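Local coordinates for Lmo2445 protein (Listeria monocytogenes EGD-e, PDB 5HZL) that is of unknown function but is a secreted, calcium-binding, internalin-like leucine-rich repeat protein that may serve in protein recognition, at residues 188-192 against 193-197; 226-229 against 230-234; 160-163 against 164-167; 106-110 against 111-115; 140-143 against 144-147. All coordinates share one frame; numbering follows the deposited sequence.

Contact 1: 188-192 against 193-197. With CA (calcium ion), chain F.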
loop_
_atom_site.group_PDB
_atom_site.type_symbol
_atom_site.label_atom_id
_atom_site.label_comp_id
_atom_site.label_asym_id
_atom_site.label_seq_id
_atom_site.Cartn_x
_atom_site.Cartn_y
_atom_site.Cartn_z
ATOM N N ASP A 188 -17.521 3.187 -0.913
ATOM C CA ASP A 188 -18.235 2.254 -1.789
ATOM C C ASP A 188 -17.964 0.781 -1.511
ATOM O O ASP A 188 -18.906 0.016 -1.284
ATOM C CB ASP A 188 -17.959 2.532 -3.274
ATOM C CG ASP A 188 -18.524 3.862 -3.758
ATOM O OD1 ASP A 188 -18.858 4.744 -2.945
ATOM O OD2 ASP A 188 -18.627 4.012 -4.991
ATOM N N ILE A 189 -16.686 0.404 -1.506
ATOM C CA ILE A 189 -16.299 -0.990 -1.296
ATOM C C ILE A 189 -16.725 -1.529 0.077
ATOM O O ILE A 189 -17.184 -2.674 0.155
ATOM C CB ILE A 189 -14.791 -1.227 -1.588
ATOM C CG1 ILE A 189 -14.480 -2.719 -1.766
ATOM C CG2 ILE A 189 -13.905 -0.574 -0.540
ATOM C CD1 ILE A 189 -15.203 -3.367 -2.935
ATOM N N PHE A 190 -16.601 -0.734 1.146
ATOM C CA PHE A 190 -17.036 -1.216 2.462
ATOM C C PHE A 190 -18.555 -1.328 2.583
ATOM O O PHE A 190 -19.050 -2.212 3.278
ATOM C CB PHE A 190 -16.496 -0.384 3.627
ATOM C CG PHE A 190 -15.005 -0.423 3.777
ATOM C CD1 PHE A 190 -14.314 -1.633 3.773
ATOM C CD2 PHE A 190 -14.299 0.729 4.034
ATOM C CE1 PHE A 190 -12.940 -1.675 3.932
ATOM C CE2 PHE A 190 -12.922 0.689 4.207
ATOM C CZ PHE A 190 -12.239 -0.514 4.156
ATOM N N LEU A 191 -19.282 -0.443 1.906
ATOM C CA LEU A 191 -20.752 -0.443 1.939
ATOM C C LEU A 191 -21.417 -1.390 0.943
ATOM O O LEU A 191 -22.611 -1.654 1.067
ATOM C CB LEU A 191 -21.294 0.971 1.714
ATOM C CG LEU A 191 -20.875 2.035 2.730
ATOM C CD1 LEU A 191 -21.463 3.374 2.310
ATOM C CD2 LEU A 191 -21.303 1.669 4.146
ATOM N N SER A 192 -20.668 -1.889 -0.035
ATOM C CA SER A 192 -21.227 -2.805 -1.039
ATOM C C SER A 192 -21.551 -4.187 -0.483
ATOM O O SER A 192 -22.309 -4.924 -1.093
ATOM C CB SER A 192 -20.237 -2.994 -2.187
ATOM O OG SER A 192 -19.043 -3.600 -1.711
ATOM N N GLN A 193 -20.940 -4.535 0.649
ATOM C CA GLN A 193 -21.130 -5.837 1.321
ATOM C C GLN A 193 -20.479 -7.079 0.635
ATOM O O GLN A 193 -20.773 -8.213 1.021
ATOM C CB GLN A 193 -22.610 -6.072 1.686
ATOM C CG GLN A 193 -23.134 -5.037 2.674
ATOM C CD GLN A 193 -24.608 -5.210 3.032
ATOM O OE1 GLN A 193 -24.973 -5.098 4.196
ATOM N NE2 GLN A 193 -25.453 -5.504 2.040
ATOM N N GLN A 194 -19.596 -6.873 -0.351
ATOM C CA GLN A 194 -18.903 -8.003 -1.004
ATOM C C GLN A 194 -17.906 -8.667 -0.058
ATOM O O GLN A 194 -17.755 -9.897 -0.035
ATOM C CB GLN A 194 -18.015 -7.569 -2.181
ATOM C CG GLN A 194 -18.639 -6.901 -3.390
ATOM C CD GLN A 194 -17.604 -6.676 -4.497
ATOM O OE1 GLN A 194 -16.474 -7.191 -4.440
ATOM N NE2 GLN A 194 -17.990 -5.920 -5.521
ATOM N N LEU A 195 -17.222 -7.805 0.689
ATOM C CA LEU A 195 -16.162 -8.191 1.597
ATOM C C LEU A 195 -16.578 -8.959 2.843
ATOM O O LEU A 195 -17.276 -8.425 3.702
ATOM C CB LEU A 195 -15.402 -6.934 2.052
ATOM C CG LEU A 195 -14.863 -5.987 0.981
ATOM C CD1 LEU A 195 -14.247 -4.776 1.661
ATOM C CD2 LEU A 195 -13.871 -6.670 0.051
ATOM N N GLY A 196 -16.118 -10.209 2.928
ATOM C CA GLY A 196 -16.362 -11.070 4.084
ATOM C C GLY A 196 -15.322 -10.792 5.176
ATOM O O GLY A 196 -15.516 -11.182 6.328
ATOM N N THR A 197 -14.222 -10.130 4.809
ATOM C CA THR A 197 -13.146 -9.777 5.729
ATOM C C THR A 197 -12.683 -8.357 5.383
ATOM O O THR A 197 -12.437 -8.045 4.219
ATOM C CB THR A 197 -11.950 -10.750 5.581
ATOM O OG1 THR A 197 -12.376 -12.094 5.831
ATOM C CG2 THR A 197 -10.812 -10.403 6.552
HETATM CA CA CA F . -18.303 -12.068 -0.850
HETATM O O HOH W 1 -18.141 -4.962 1.951
#

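Contact 2: 226-229 against 230-234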
loop_
_atom_site.group_PDB
_atom_site.type_symbol
_atom_site.label_atom_id
_atom_site.label_comp_id
_atom_site.label_asym_id
_atom_site.label_seq_id
_atom_site.Cartn_x
_atom_site.Cartn_y
_atom_site.Cartn_z
ATOM N N TYR A 226 -16.083 12.883 9.072
ATOM C CA TYR A 226 -17.455 12.892 8.611
ATOM C C TYR A 226 -17.900 11.563 8.008
ATOM O O TYR A 226 -19.011 11.121 8.255
ATOM C CB TYR A 226 -17.627 14.048 7.634
ATOM C CG TYR A 226 -17.251 15.380 8.246
ATOM C CD1 TYR A 226 -15.929 15.811 8.257
ATOM C CD2 TYR A 226 -18.218 16.211 8.810
ATOM C CE1 TYR A 226 -15.582 17.029 8.812
ATOM C CE2 TYR A 226 -17.880 17.439 9.361
ATOM C CZ TYR A 226 -16.562 17.842 9.362
ATOM O OH TYR A 226 -16.201 19.051 9.901
ATOM N N GLN A 227 -17.038 10.934 7.221
ATOM C CA GLN A 227 -17.341 9.644 6.587
ATOM C C GLN A 227 -17.587 8.535 7.613
ATOM O O GLN A 227 -18.388 7.635 7.372
ATOM C CB GLN A 227 -16.210 9.254 5.648
ATOM C CG GLN A 227 -16.073 10.200 4.467
ATOM C CD GLN A 227 -14.860 9.916 3.598
ATOM O OE1 GLN A 227 -13.792 9.530 4.077
ATOM N NE2 GLN A 227 -15.017 10.129 2.312
ATOM N N ALA A 228 -16.917 8.617 8.759
ATOM C CA ALA A 228 -17.083 7.633 9.831
ATOM C C ALA A 228 -18.555 7.439 10.202
ATOM O O ALA A 228 -18.967 6.334 10.559
ATOM C CB ALA A 228 -16.288 8.051 11.063
ATOM N N LEU A 229 -19.338 8.516 10.087
ATOM C CA LEU A 229 -20.776 8.507 10.395
ATOM C C LEU A 229 -21.588 7.547 9.535
ATOM O O LEU A 229 -22.654 7.117 9.951
ATOM C CB LEU A 229 -21.349 9.923 10.332
ATOM C CG LEU A 229 -20.710 10.876 11.349
ATOM C CD1 LEU A 229 -21.223 12.294 11.158
ATOM C CD2 LEU A 229 -20.929 10.396 12.779
ATOM N N ASP A 230 -21.085 7.206 8.351
ATOM C CA ASP A 230 -21.759 6.248 7.465
ATOM C C ASP A 230 -21.528 4.796 7.930
ATOM O O ASP A 230 -21.964 3.851 7.264
ATOM C CB ASP A 230 -21.281 6.432 6.015
ATOM C CG ASP A 230 -21.628 7.805 5.446
ATOM O OD1 ASP A 230 -22.405 8.553 6.071
ATOM O OD2 ASP A 230 -21.137 8.137 4.355
ATOM N N PHE A 231 -20.836 4.643 9.066
ATOM C CA PHE A 231 -20.530 3.348 9.664
ATOM C C PHE A 231 -20.893 3.267 11.158
ATOM O O PHE A 231 -20.823 2.185 11.720
ATOM C CB PHE A 231 -19.032 3.032 9.478
ATOM C CG PHE A 231 -18.597 2.984 8.032
ATOM C CD1 PHE A 231 -18.165 4.137 7.377
ATOM C CD2 PHE A 231 -18.625 1.787 7.314
ATOM C CE1 PHE A 231 -17.782 4.102 6.040
ATOM C CE2 PHE A 231 -18.237 1.750 5.975
ATOM C CZ PHE A 231 -17.819 2.910 5.340
ATOM N N ILE A 232 -21.292 4.381 11.787
ATOM C CA ILE A 232 -21.659 4.439 13.236
ATOM C C ILE A 232 -22.699 5.543 13.542
ATOM O O ILE A 232 -23.239 6.150 12.616
ATOM C CB ILE A 232 -20.402 4.664 14.120
ATOM C CG1 ILE A 232 -19.607 5.863 13.584
ATOM C CG2 ILE A 232 -19.509 3.429 14.148
ATOM C CD1 ILE A 232 -18.342 6.180 14.335
ATOM N N ALA A 233 -22.981 5.794 14.830
ATOM C CA ALA A 233 -23.950 6.838 15.243
ATOM C C ALA A 233 -23.792 7.263 16.726
ATOM O O ALA A 233 -24.554 6.804 17.584
ATOM C CB ALA A 233 -25.380 6.368 14.972
ATOM N N PRO A 234 -22.816 8.156 17.033
ATOM C CA PRO A 234 -22.624 8.586 18.431
ATOM C C PRO A 234 -23.774 9.430 18.951
ATOM O O PRO A 234 -24.202 9.220 20.078
ATOM C CB PRO A 234 -21.339 9.421 18.376
ATOM C CG PRO A 234 -21.292 9.937 16.983
ATOM C CD PRO A 234 -21.889 8.856 16.120
#

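Contact 3: 160-163 against 164-167. With CA (calcium ion), chain D.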
loop_
_atom_site.group_PDB
_atom_site.type_symbol
_atom_site.label_atom_id
_atom_site.label_comp_id
_atom_site.label_asym_id
_atom_site.label_seq_id
_atom_site.Cartn_x
_atom_site.Cartn_y
_atom_site.Cartn_z
ATOM N N TYR A 160 -5.573 11.239 0.763
ATOM C CA TYR A 160 -6.959 11.038 0.426
ATOM C C TYR A 160 -7.161 9.971 -0.650
ATOM O O TYR A 160 -6.381 9.891 -1.588
ATOM C CB TYR A 160 -7.524 12.380 -0.096
ATOM C CG TYR A 160 -8.985 12.342 -0.507
ATOM C CD1 TYR A 160 -9.997 12.607 0.415
ATOM C CD2 TYR A 160 -9.350 12.042 -1.810
ATOM C CE1 TYR A 160 -11.333 12.564 0.051
ATOM C CE2 TYR A 160 -10.683 12.000 -2.186
ATOM C CZ TYR A 160 -11.667 12.259 -1.253
ATOM O OH TYR A 160 -12.976 12.215 -1.641
ATOM N N ILE A 161 -8.208 9.160 -0.497
ATOM C CA ILE A 161 -8.577 8.164 -1.509
ATOM C C ILE A 161 -10.067 8.296 -1.796
ATOM O O ILE A 161 -10.870 8.521 -0.888
ATOM C CB ILE A 161 -8.189 6.717 -1.177
ATOM C CG1 ILE A 161 -8.899 6.179 0.059
ATOM C CG2 ILE A 161 -6.683 6.632 -0.989
ATOM C CD1 ILE A 161 -8.535 4.731 0.305
ATOM N N ALA A 162 -10.410 8.149 -3.069
ATOM C CA ALA A 162 -11.774 8.294 -3.528
ATOM C C ALA A 162 -12.743 7.265 -2.952
ATOM O O ALA A 162 -12.358 6.150 -2.614
ATOM C CB ALA A 162 -11.805 8.264 -5.049
ATOM N N GLU A 163 -14.003 7.676 -2.829
ATOM C CA GLU A 163 -15.059 6.809 -2.337
ATOM C C GLU A 163 -15.231 5.611 -3.266
ATOM O O GLU A 163 -15.478 4.510 -2.797
ATOM C CB GLU A 163 -16.411 7.562 -2.187
ATOM C CG GLU A 163 -16.440 8.656 -1.113
ATOM C CD GLU A 163 -17.828 9.294 -0.882
ATOM O OE1 GLU A 163 -17.974 10.086 0.083
ATOM O OE2 GLU A 163 -18.796 9.017 -1.635
ATOM N N ASP A 164 -15.056 5.836 -4.569
ATOM C CA ASP A 164 -15.244 4.788 -5.601
ATOM C C ASP A 164 -14.051 3.888 -6.035
ATOM O O ASP A 164 -14.215 3.070 -6.955
ATOM C CB ASP A 164 -15.984 5.372 -6.844
ATOM C CG ASP A 164 -15.241 6.531 -7.530
ATOM O OD1 ASP A 164 -14.083 6.832 -7.184
ATOM O OD2 ASP A 164 -15.839 7.148 -8.438
ATOM N N ILE A 165 -12.882 3.980 -5.398
ATOM C CA ILE A 165 -11.804 3.084 -5.835
ATOM C C ILE A 165 -12.073 1.649 -5.386
ATOM O O ILE A 165 -12.812 1.396 -4.425
ATOM C CB ILE A 165 -10.368 3.490 -5.407
ATOM C CG1 ILE A 165 -10.114 3.306 -3.909
ATOM C CG2 ILE A 165 -10.046 4.912 -5.867
ATOM C CD1 ILE A 165 -8.656 3.531 -3.567
ATOM N N TRP A 166 -11.441 0.735 -6.110
ATOM C CA TRP A 166 -11.519 -0.693 -5.892
ATOM C C TRP A 166 -12.929 -1.293 -6.105
ATOM O O TRP A 166 -13.326 -2.271 -5.453
ATOM C CB TRP A 166 -10.877 -1.083 -4.545
ATOM C CG TRP A 166 -9.453 -0.559 -4.366
ATOM C CD1 TRP A 166 -8.452 -0.567 -5.302
ATOM C CD2 TRP A 166 -8.859 -0.060 -3.158
ATOM N NE1 TRP A 166 -7.300 -0.043 -4.773
ATOM C CE2 TRP A 166 -7.517 0.265 -3.455
ATOM C CE3 TRP A 166 -9.335 0.165 -1.859
ATOM C CZ2 TRP A 166 -6.646 0.802 -2.497
ATOM C CZ3 TRP A 166 -8.471 0.699 -0.913
ATOM C CH2 TRP A 166 -7.139 1.012 -1.241
HETATM N N MSE A 167 -13.656 -0.711 -7.061
HETATM C CA MSE A 167 -14.999 -1.161 -7.431
HETATM C C MSE A 167 -14.979 -1.843 -8.769
HETATM O O MSE A 167 -16.022 -2.094 -9.373
HETATM C CB MSE A 167 -15.899 0.057 -7.472
HETATM C CG MSE A 167 -16.124 0.593 -6.069
HETATM SE SE MSE A 167 -17.206 -0.699 -5.054
HETATM C CE MSE A 167 -18.975 -0.362 -5.865
HETATM CA CA CA D . -20.172 9.980 1.372
HETATM O O HOH W 2 -14.634 1.961 -2.239
#

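Contact 4: 106-110 against 111-115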
loop_
_atom_site.group_PDB
_atom_site.type_symbol
_atom_site.label_atom_id
_atom_site.label_comp_id
_atom_site.label_asym_id
_atom_site.label_seq_id
_atom_site.Cartn_x
_atom_site.Cartn_y
_atom_site.Cartn_z
ATOM N N ILE A 106 1.086 -13.090 -5.133
ATOM C CA ILE A 106 2.266 -12.246 -4.869
ATOM C C ILE A 106 2.435 -12.088 -3.352
ATOM O O ILE A 106 1.550 -11.567 -2.696
ATOM C CB ILE A 106 2.155 -10.842 -5.506
ATOM C CG1 ILE A 106 2.202 -10.960 -7.023
ATOM C CG2 ILE A 106 3.285 -9.925 -5.021
ATOM C CD1 ILE A 106 2.170 -9.642 -7.768
ATOM N N GLU A 107 3.567 -12.547 -2.824
ATOM C CA GLU A 107 3.900 -12.436 -1.410
ATOM C C GLU A 107 5.087 -11.487 -1.326
ATOM O O GLU A 107 6.234 -11.891 -1.520
ATOM C CB GLU A 107 4.187 -13.810 -0.819
ATOM C CG GLU A 107 2.923 -14.651 -0.664
ATOM C CD GLU A 107 3.182 -16.076 -0.191
ATOM O OE1 GLU A 107 4.335 -16.578 -0.316
ATOM O OE2 GLU A 107 2.208 -16.716 0.283
ATOM N N ALA A 108 4.781 -10.220 -1.031
ATOM C CA ALA A 108 5.769 -9.138 -0.984
ATOM C C ALA A 108 5.765 -8.285 0.278
ATOM O O ALA A 108 5.891 -7.062 0.214
ATOM C CB ALA A 108 5.563 -8.260 -2.208
ATOM N N ASN A 109 5.638 -8.935 1.424
ATOM C CA ASN A 109 5.659 -8.249 2.714
ATOM C C ASN A 109 7.031 -7.620 2.997
ATOM O O ASN A 109 8.056 -8.234 2.714
ATOM C CB ASN A 109 5.388 -9.259 3.848
ATOM C CG ASN A 109 5.511 -8.638 5.226
ATOM O OD1 ASN A 109 6.526 -8.786 5.881
ATOM N ND2 ASN A 109 4.517 -7.877 5.633
ATOM N N GLY A 110 7.043 -6.414 3.566
ATOM C CA GLY A 110 8.286 -5.725 3.947
ATOM C C GLY A 110 9.395 -5.721 2.923
ATOM O O GLY A 110 10.551 -5.963 3.246
ATOM N N ALA A 111 9.023 -5.430 1.683
ATOM C CA ALA A 111 9.946 -5.402 0.569
ATOM C C ALA A 111 10.283 -3.980 0.130
ATOM O O ALA A 111 10.847 -3.777 -0.946
ATOM C CB ALA A 111 9.327 -6.171 -0.578
ATOM N N ASN A 112 9.929 -3.009 0.965
ATOM C CA ASN A 112 10.158 -1.581 0.697
ATOM C C ASN A 112 9.685 -1.071 -0.679
ATOM O O ASN A 112 10.339 -0.218 -1.293
ATOM C CB ASN A 112 11.627 -1.215 0.935
ATOM C CG ASN A 112 11.852 0.288 0.994
ATOM O OD1 ASN A 112 10.980 1.045 1.408
ATOM N ND2 ASN A 112 13.033 0.722 0.601
ATOM N N ILE A 113 8.547 -1.606 -1.130
ATOM C CA ILE A 113 7.911 -1.218 -2.389
ATOM C C ILE A 113 7.230 0.148 -2.202
ATOM O O ILE A 113 6.455 0.333 -1.277
ATOM C CB ILE A 113 6.807 -2.225 -2.821
ATOM C CG1 ILE A 113 7.397 -3.625 -2.962
ATOM C CG2 ILE A 113 6.129 -1.781 -4.128
ATOM C CD1 ILE A 113 6.411 -4.697 -3.371
ATOM N N THR A 114 7.510 1.075 -3.106
ATOM C CA THR A 114 6.944 2.410 -3.083
ATOM C C THR A 114 5.879 2.586 -4.151
ATOM O O THR A 114 5.066 3.502 -4.044
ATOM C CB THR A 114 8.036 3.481 -3.287
ATOM O OG1 THR A 114 8.671 3.318 -4.575
ATOM C CG2 THR A 114 9.075 3.394 -2.167
ATOM N N VAL A 115 5.887 1.737 -5.182
ATOM C CA VAL A 115 4.902 1.804 -6.274
ATOM C C VAL A 115 4.621 0.405 -6.772
ATOM O O VAL A 115 5.557 -0.326 -7.135
ATOM C CB VAL A 115 5.432 2.587 -7.512
ATOM C CG1 VAL A 115 4.464 2.515 -8.696
ATOM C CG2 VAL A 115 5.731 4.031 -7.159
#

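Contact 5: 140-143 against 144-147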
loop_
_atom_site.group_PDB
_atom_site.type_symbol
_atom_site.label_atom_id
_atom_site.label_comp_id
_atom_site.label_asym_id
_atom_site.label_seq_id
_atom_site.Cartn_x
_atom_site.Cartn_y
_atom_site.Cartn_z
ATOM N N LYS A 140 -4.354 1.156 -7.819
ATOM C CA LYS A 140 -5.730 0.884 -8.268
ATOM C C LYS A 140 -5.939 -0.556 -8.768
ATOM O O LYS A 140 -7.073 -0.988 -8.956
ATOM C CB LYS A 140 -6.134 1.873 -9.370
ATOM C CG LYS A 140 -6.251 3.320 -8.911
ATOM C CD LYS A 140 -6.501 4.292 -10.077
ATOM C CE LYS A 140 -7.831 4.126 -10.824
ATOM N NZ LYS A 140 -9.012 4.368 -9.940
ATOM N N PHE A 141 -4.848 -1.280 -8.990
ATOM C CA PHE A 141 -4.887 -2.673 -9.465
ATOM C C PHE A 141 -5.550 -2.854 -10.842
ATOM O O PHE A 141 -6.328 -3.794 -11.045
ATOM C CB PHE A 141 -5.522 -3.593 -8.412
ATOM C CG PHE A 141 -4.889 -3.472 -7.066
ATOM C CD1 PHE A 141 -3.704 -4.144 -6.778
ATOM C CD2 PHE A 141 -5.460 -2.675 -6.087
ATOM C CE1 PHE A 141 -3.102 -4.027 -5.537
ATOM C CE2 PHE A 141 -4.868 -2.552 -4.841
ATOM C CZ PHE A 141 -3.685 -3.232 -4.564
ATOM N N VAL A 142 -5.264 -1.950 -11.783
ATOM C CA VAL A 142 -5.819 -2.069 -13.136
ATOM C C VAL A 142 -5.017 -3.194 -13.794
ATOM O O VAL A 142 -3.784 -3.197 -13.749
ATOM C CB VAL A 142 -5.790 -0.754 -13.968
ATOM C CG1 VAL A 142 -6.293 -0.998 -15.389
ATOM C CG2 VAL A 142 -6.628 0.333 -13.296
ATOM N N GLY A 143 -5.747 -4.141 -14.384
ATOM C CA GLY A 143 -5.177 -5.335 -15.007
ATOM C C GLY A 143 -5.302 -6.566 -14.101
ATOM O O GLY A 143 -5.074 -7.685 -14.557
HETATM N N MSE A 144 -5.687 -6.359 -12.832
HETATM C CA MSE A 144 -5.834 -7.423 -11.828
HETATM C C MSE A 144 -7.272 -7.533 -11.361
HETATM O O MSE A 144 -7.550 -7.714 -10.177
HETATM C CB MSE A 144 -4.879 -7.034 -10.694
HETATM C CG MSE A 144 -3.431 -7.190 -11.151
HETATM SE SE MSE A 144 -2.159 -6.343 -9.916
HETATM C CE MSE A 144 -1.869 -4.626 -10.830
ATOM N N GLU A 145 -8.203 -7.455 -12.307
ATOM C CA GLU A 145 -9.641 -7.524 -12.010
ATOM C C GLU A 145 -10.122 -8.806 -11.310
ATOM O O GLU A 145 -11.213 -8.827 -10.743
ATOM C CB GLU A 145 -10.477 -7.279 -13.277
ATOM C CG GLU A 145 -10.446 -5.846 -13.844
ATOM C CD GLU A 145 -9.127 -5.400 -14.488
ATOM O OE1 GLU A 145 -8.390 -6.248 -15.055
ATOM O OE2 GLU A 145 -8.846 -4.175 -14.457
ATOM N N GLY A 146 -9.311 -9.857 -11.338
ATOM C CA GLY A 146 -9.657 -11.127 -10.708
ATOM C C GLY A 146 -9.289 -11.282 -9.247
ATOM O O GLY A 146 -9.593 -12.318 -8.665
ATOM N N LEU A 147 -8.647 -10.271 -8.653
ATOM C CA LEU A 147 -8.247 -10.326 -7.241
ATOM C C LEU A 147 -9.355 -10.697 -6.248
ATOM O O LEU A 147 -10.477 -10.185 -6.329
ATOM C CB LEU A 147 -7.604 -9.008 -6.805
ATOM C CG LEU A 147 -6.159 -8.747 -7.245
ATOM C CD1 LEU A 147 -5.749 -7.299 -7.006
ATOM C CD2 LEU A 147 -5.193 -9.702 -6.543
#

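Contact 1: 188-192 against 193-197
Gln-193 is the first residue past helix 187-191 to leave helical backbone angles, with a positive phi of 73°; the chain turns there, and Leu-195 lies against Ile-189 and Phe-190. The CB of Leu-195 points back at the helix, and the CD1 methyl does the touching. It sits 4.0 Å from CG1 of Ile-189, with the two side chains crossed at about a right angle. The same Leu-195 CD1 lies 3.8 Å from CD1 of Phe-190, approaching the ring at a slant. Ile-189 and Leu-195 also both pack on Leu-175 of strand 174-176, and so against the parallel sheet.

The polar part of the turn centres on Ile-189 O. Ser-192 OG donates to Ile-189 O at 2.8 Å, coming from above the carbonyl plane. The hydroxyl reaches it because chi1 of 63° sets OG between the serine's own N and carbonyl carbon, folded back over the helix. A water gives Ile-189 O a second bond, at 3.1 Å from the water oxygen. That water in turn accepts from Leu-195 N, 3.2 Å from the water oxygen, and so joins the helix end to the returning chain.

One residue earlier, Gln-194 O binds a calcium ion at 2.4 Å, and Asp-173 OD1 binds the same ion. The arrangement is a helix C-terminal turn in a leucine-rich repeat, leading from helix 187-191 into strand 197-199, the last strand of the parallel sheet, with a calcium site at the turn.

Contact 2: 226-229 against 230-234
Asp-230 N and Phe-231 N reach back three residues to the carbonyls of Gln-227 and Ala-228. Asp-230 N donates to Gln-227 O at 2.9 Å, with an N-H...O angle of 156°. Phe-231 N donates to Ala-228 O, also at 2.9 Å but more bent, at 146°. Both donors stand above the carbonyl planes. Leu-229 N to Tyr-226 O, at 3.2 Å, follows the same spacing, so three successive amides are satisfied.

The two acceptors have carbon neighbours as well. Phe-231 turns a ring edge to them: its CD1 is 3.5 Å from Gln-227 O, and Ala-228 O lies in the ring plane. CG1 of Ile-232 sits beside Ala-228 O. Further on, CD2 of Leu-229 packs on CD of Pro-234 at 3.8 Å, the side chains crossing at about a right angle.

Gln-227 OE1 accepts from Ile-185 N, and Tyr-226 OH makes a weak hydrogen bond to Met-262 O. Asp-230 belongs to a calcium site seen for this protein but does not bind the ion in this chain, and lies close to the like-charged Glu-187. The turn follows helix 223-227 and precedes strand 240-244, with the Phe-231 ring stacked on Tyr-288 and packed against helix 187-191.

Contact 3: 160-163 against 164-167
Ile-165 plugs the hollow between Ile-161 and the indole of Trp-166. Its CD1 methyl is the bump: it lies 4.0 Å from CB and 4.1 Å from CD1 of Ile-161. The same methyl rests over the centre of one face of the Trp-166 ring system, 3.4 Å above its plane. The two isoleucines cross at about a right angle. Both have extended chains beyond CG1, so each presents a methyl end to the pocket. CD1 of Ile-161 also meets the indole, 4.2 Å from CZ3 of Trp-166.

The other branch of Ile-165 fits the turn itself, a type I beta turn from Ala-162 to Ile-165. Its CG2 lies 3.9 Å from CB of Ala-162. That small alanine methyl also touches OD1 of Asp-164, so it has an apolar and a polar neighbour. Beyond the hollow, NE1 of Trp-166 donates to Pro-139 O.

A water bridges the backbone, donating to Glu-163 O at 2.7 Å from its oxygen and also to Ile-165 O. Glu-163 leaves the turn in an extended chain, and its OE1 binds a calcium ion at 2.6 Å. Glu-187 OE2 binds the same ion. The contact thus joins an apolar cluster to a calcium ligand. The metal probably offsets the repulsion between the Glu-163 and Glu-187 carboxylates and ties this loop to the start of helix 187-191.

Contact 4: 106-110 against 111-115
Ala-108 and Ile-113 meet across the bend that follows a strand of the leucine-rich repeat sheet, and both point into the core of the repeat stack. The CB of Ala-108 lies 3.8 Å from CD1 of Ile-113. That methyl gets there because Ile-113 has its CG1 branch anti to the carbonyl carbon, chi1 -58°, and a fully extended chain beyond it. The contact is small: one methyl against another.

Ala-111 lies inside the bend. Its CB sits 3.6 Å from Ala-108 O. The bend is made by two residues of positive phi, Gly-110 at 46° and Asn-112 at 50°. Glycine suits the first of these. The Asn-109 and Asn-112 side chains point away from the contact.

The next shell belongs to the adjacent repeats. Ala-108 packs on Ile-85, Ala-111 on Ile-90 and Ile-113 on Leu-129, so this apolar cluster continues on both sides along the stack. Asn-132, at the consensus asparagine position of the following repeat, holds the bend in place: its ND2 donates to Ala-108 O, while its OD1 accepts from both Ala-111 N and Ile-113 N. Ala-111 takes that consensus position in this repeat.

Strand 105-107 runs between strands 82-84 and 126-128 of the parallel sheet. Past the bend, the chain turns a corner at Thr-114, and strand 113-115 pairs with strand 91-92. At the outer side of the bend, Asn-112 ND2 donates to Asn-89 OD1, and Asn-109 ND2 donates to Ser-130 OG and Gln-131 OE1.

Contact 5: 140-143 against 144-147
A type II beta turn from Phe-141 to Met-144 runs straight into a type I turn from Met-144 to Leu-147, in the leucine-rich repeat loop between strands 126-128 and 149-151. Met-144 N closes the first turn on Phe-141 O at 3.2 Å, with an N-H...O angle of 154°. Leu-147 N closes the second on Met-144 O, also at 3.2 Å. Gly-143 supplies the positive phi, 101°, that a type II turn needs at its third position, an angle that glycine adopts readily.

The double turn gathers three buried side chains. Phe-141 presents a ring edge to the selenium of Met-144, a selenomethionine, with CD1 of the ring 4.1 Å from SE. Leu-147 crosses Phe-141 at about a right angle, its CD1 3.8 Å from CD1 of Phe-141. Met-144 bends at its end, so CE reaches back to within 3.8 Å of CA of Phe-141. Outside this group, the Phe-141 ring meets Trp-166, and Met-144 and Leu-147 both pack on Leu-124.

On the outer side, Glu-145 lies alongside Val-142, pointing the same way. A bend at chi2 of 70° folds its carboxylate back over the first turn. There OE2 of Glu-145 accepts a nearly straight bond from Gly-143 N at 3.1 Å, met on its syn side and somewhat out of the carboxylate plane.

In the fold
Along the chain the contacts come in the order 4, 5, 3, 1, 2. The first four follow the repeat stack: contact 4 leads from strand 105-107 of the seven-stranded parallel sheet to strand 113-115, contacts 5 and 3 lie in loops between later strands, and contact 1 leads into the last. Contact 2 lies within the Lmo2445-like C-terminal domain range. Centres lie about 32 Å apart for contacts 2 and 4, about 12 Å for 1 and 3. Contact 5 touches contact 3 (Phe-141 and Trp-166), contact 3 meets helix 187-191, and contact 1 meets Phe-231 of contact 2. Packing thus runs into the C-terminal domain, with a calcium site near the junction, and probably helps fix its placement.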